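Local coordinates for trehalose synthase regulatory protein (Candida albicans, PDB 5HUS) that probably serves as a regulatory subunit of the trehalose synthase complex, its C-terminal domain belonging to the trehalose-phosphatase family of the HAD clan, at residues 135-140 with 161-166. Sequence-based numbering, arbitrary orientation.
Sequences ERLPGS and RERSLD
Two donors of Ser140 grip the carbonyl oxygen of Leu137, the residue whose side chain meets Arg163 across the contact. Ser140 OG binds Leu137 O at 2.6 Å, in the plane of the carbonyl. The backbone N of Ser140 closes a type II turn on the same Leu137 O at 3.1 Å. Pro138 suits the second corner, since its ring fixes phi near the value needed there; Gly139 takes the third, where phi is positive (99°) and a CB would press on the preceding carbonyl oxygen. A backbone bond between Gly139 and Lys155 ties the turn to the loop ahead of helix 156-159.

From helix 161-179, the stretched-out Arg163 runs antiparallel to the leucine side chain. Its chi1 of 176° sets CG anti to the backbone N, close to Leu137 CD1, and the extended torsions beyond carry the chain on towards Arg136 O. Leu137 CD1 lies 3.7 Å from Arg163 NE. At the far end Arg163 NH2 makes a weak, bent hydrogen bond of 2.9 Å to Arg136 O, one residue before the turn. Pro138 CD lies 3.9 Å from Arg163 NH2. Arginine fits because its methylenes can lie on a hydrophobic neighbour while its tip remains polar. Leucine fits its buried position, where it also touches Phe151 and Ser156. Ser164, buried beside Leu137, has its hydroxyl satisfied by Ser156 OG.

The contact ties the turn that leads from helix 116-136 into strand 141-144 to the start of helix 161-179, within the alpha-beta-beta-alpha-beta-beta unit characteristic of the C2-type cap domain of HAD-family trehalose-phosphatases.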
loop_
_atom_site.group_PDB
_atom_site.type_symbol
_atom_site.label_atom_id
_atom_site.label_comp_id
_atom_site.label_asym_id
_atom_site.label_seq_id
_atom_site.Cartn_x
_atom_site.Cartn_y
_atom_site.Cartn_z
ATOM N N GLU A 135 9.126 -24.319 -11.992
ATOM C CA GLU A 135 9.767 -25.548 -12.455
ATOM C C GLU A 135 10.347 -25.402 -13.858
ATOM O O GLU A 135 11.424 -25.918 -14.147
ATOM C CB GLU A 135 8.774 -26.712 -12.434
ATOM C CG GLU A 135 8.097 -26.932 -11.091
ATOM C CD GLU A 135 7.019 -28.001 -11.140
ATOM O OE1 GLU A 135 6.188 -27.975 -12.076
ATOM O OE2 GLU A 135 7.007 -28.872 -10.243
ATOM N N ARG A 136 9.637 -24.686 -14.724
ATOM C CA ARG A 136 10.037 -24.566 -16.120
ATOM C C ARG A 136 10.970 -23.378 -16.358
ATOM O O ARG A 136 11.438 -23.165 -17.477
ATOM C CB ARG A 136 8.796 -24.460 -17.016
ATOM C CG ARG A 136 7.805 -25.603 -16.809
ATOM C CD ARG A 136 6.571 -25.475 -17.686
ATOM N NE ARG A 136 6.809 -25.946 -19.049
ATOM C CZ ARG A 136 5.856 -26.098 -19.965
ATOM N NH1 ARG A 136 4.593 -25.826 -19.665
ATOM N NH2 ARG A 136 6.166 -26.536 -21.179
ATOM N N LEU A 137 11.249 -22.616 -15.303
ATOM C CA LEU A 137 12.136 -21.459 -15.402
ATOM C C LEU A 137 13.149 -21.445 -14.257
ATOM O O LEU A 137 12.928 -20.794 -13.232
ATOM C CB LEU A 137 11.326 -20.157 -15.412
ATOM C CG LEU A 137 12.074 -18.835 -15.626
ATOM C CD1 LEU A 137 12.628 -18.733 -17.037
ATOM C CD2 LEU A 137 11.174 -17.645 -15.321
ATOM N N PRO A 138 14.267 -22.168 -14.426
ATOM C CA PRO A 138 15.276 -22.289 -13.367
ATOM C C PRO A 138 15.812 -20.934 -12.917
ATOM O O PRO A 138 16.050 -20.050 -13.745
ATOM C CB PRO A 138 16.381 -23.132 -14.021
ATOM C CG PRO A 138 16.138 -23.028 -15.490
ATOM C CD PRO A 138 14.662 -22.883 -15.650
ATOM N N GLY A 139 15.981 -20.776 -11.609
ATOM C CA GLY A 139 16.427 -19.518 -11.047
ATOM C C GLY A 139 15.271 -18.698 -10.498
ATOM O O GLY A 139 15.466 -17.803 -9.674
ATOM N N SER A 140 14.062 -18.999 -10.958
ATOM C CA SER A 140 12.891 -18.274 -10.478
ATOM C C SER A 140 12.365 -18.932 -9.211
ATOM O O SER A 140 12.720 -20.068 -8.902
ATOM C CB SER A 140 11.801 -18.220 -11.552
ATOM O OG SER A 140 11.217 -19.490 -11.777
ATOM N N ARG A 161 17.347 -12.584 -19.784
ATOM C CA ARG A 161 16.321 -11.600 -19.458
ATOM C C ARG A 161 15.105 -11.727 -20.373
ATOM O O ARG A 161 13.966 -11.554 -19.934
ATOM C CB ARG A 161 16.900 -10.187 -19.536
ATOM C CG ARG A 161 15.932 -9.095 -19.118
ATOM C CD ARG A 161 16.613 -7.739 -19.111
ATOM N NE ARG A 161 17.432 -7.556 -20.303
ATOM C CZ ARG A 161 16.960 -7.158 -21.479
ATOM N NH1 ARG A 161 15.666 -6.898 -21.627
ATOM N NH2 ARG A 161 17.783 -7.022 -22.510
ATOM N N GLU A 162 15.355 -12.047 -21.637
ATOM C CA GLU A 162 14.290 -12.175 -22.627
ATOM C C GLU A 162 13.371 -13.354 -22.316
ATOM O O GLU A 162 12.150 -13.226 -22.356
ATOM C CB GLU A 162 14.884 -12.329 -24.030
ATOM C CG GLU A 162 14.337 -11.340 -25.045
ATOM C CD GLU A 162 14.572 -9.899 -24.638
ATOM O OE1 GLU A 162 15.750 -9.504 -24.494
ATOM O OE2 GLU A 162 13.579 -9.163 -24.458
ATOM N N ARG A 163 13.965 -14.502 -22.010
ATOM C CA ARG A 163 13.192 -15.686 -21.647
ATOM C C ARG A 163 12.404 -15.440 -20.366
ATOM O O ARG A 163 11.245 -15.842 -20.249
ATOM C CB ARG A 163 14.106 -16.898 -21.472
ATOM C CG ARG A 163 13.378 -18.147 -21.009
ATOM C CD ARG A 163 14.344 -19.252 -20.624
ATOM N NE ARG A 163 13.637 -20.442 -20.162
ATOM C CZ ARG A 163 14.232 -21.569 -19.785
ATOM N NH1 ARG A 163 15.556 -21.664 -19.812
ATOM N NH2 ARG A 163 13.505 -22.602 -19.380
ATOM N N SER A 164 13.047 -14.776 -19.412
ATOM C CA SER A 164 12.421 -14.459 -18.136
ATOM C C SER A 164 11.187 -13.584 -18.330
ATOM O O SER A 164 10.094 -13.936 -17.883
ATOM C CB SER A 164 13.424 -13.768 -17.212
ATOM O OG SER A 164 12.877 -13.573 -15.920
ATOM N N LEU A 165 11.365 -12.448 -19.003
ATOM C CA LEU A 165 10.259 -11.530 -19.276
ATOM C C LEU A 165 9.143 -12.201 -20.067
ATOM O O LEU A 165 7.958 -11.946 -19.827
ATOM C CB LEU A 165 10.756 -10.300 -20.038
ATOM C CG LEU A 165 11.589 -9.293 -19.245
ATOM C CD1 LEU A 165 12.198 -8.271 -20.184
ATOM C CD2 LEU A 165 10.734 -8.612 -18.189
ATOM N N ASP A 166 9.529 -13.049 -21.017
ATOM C CA ASP A 166 8.566 -13.794 -21.815
ATOM C C ASP A 166 7.727 -14.702 -20.924
ATOM O O ASP A 166 6.500 -14.737 -21.035
ATOM C CB ASP A 166 9.280 -14.615 -22.894
ATOM C CG ASP A 166 9.754 -13.763 -24.064
ATOM O OD1 ASP A 166 9.770 -12.520 -23.937
ATOM O OD2 ASP A 166 10.121 -14.341 -25.109
#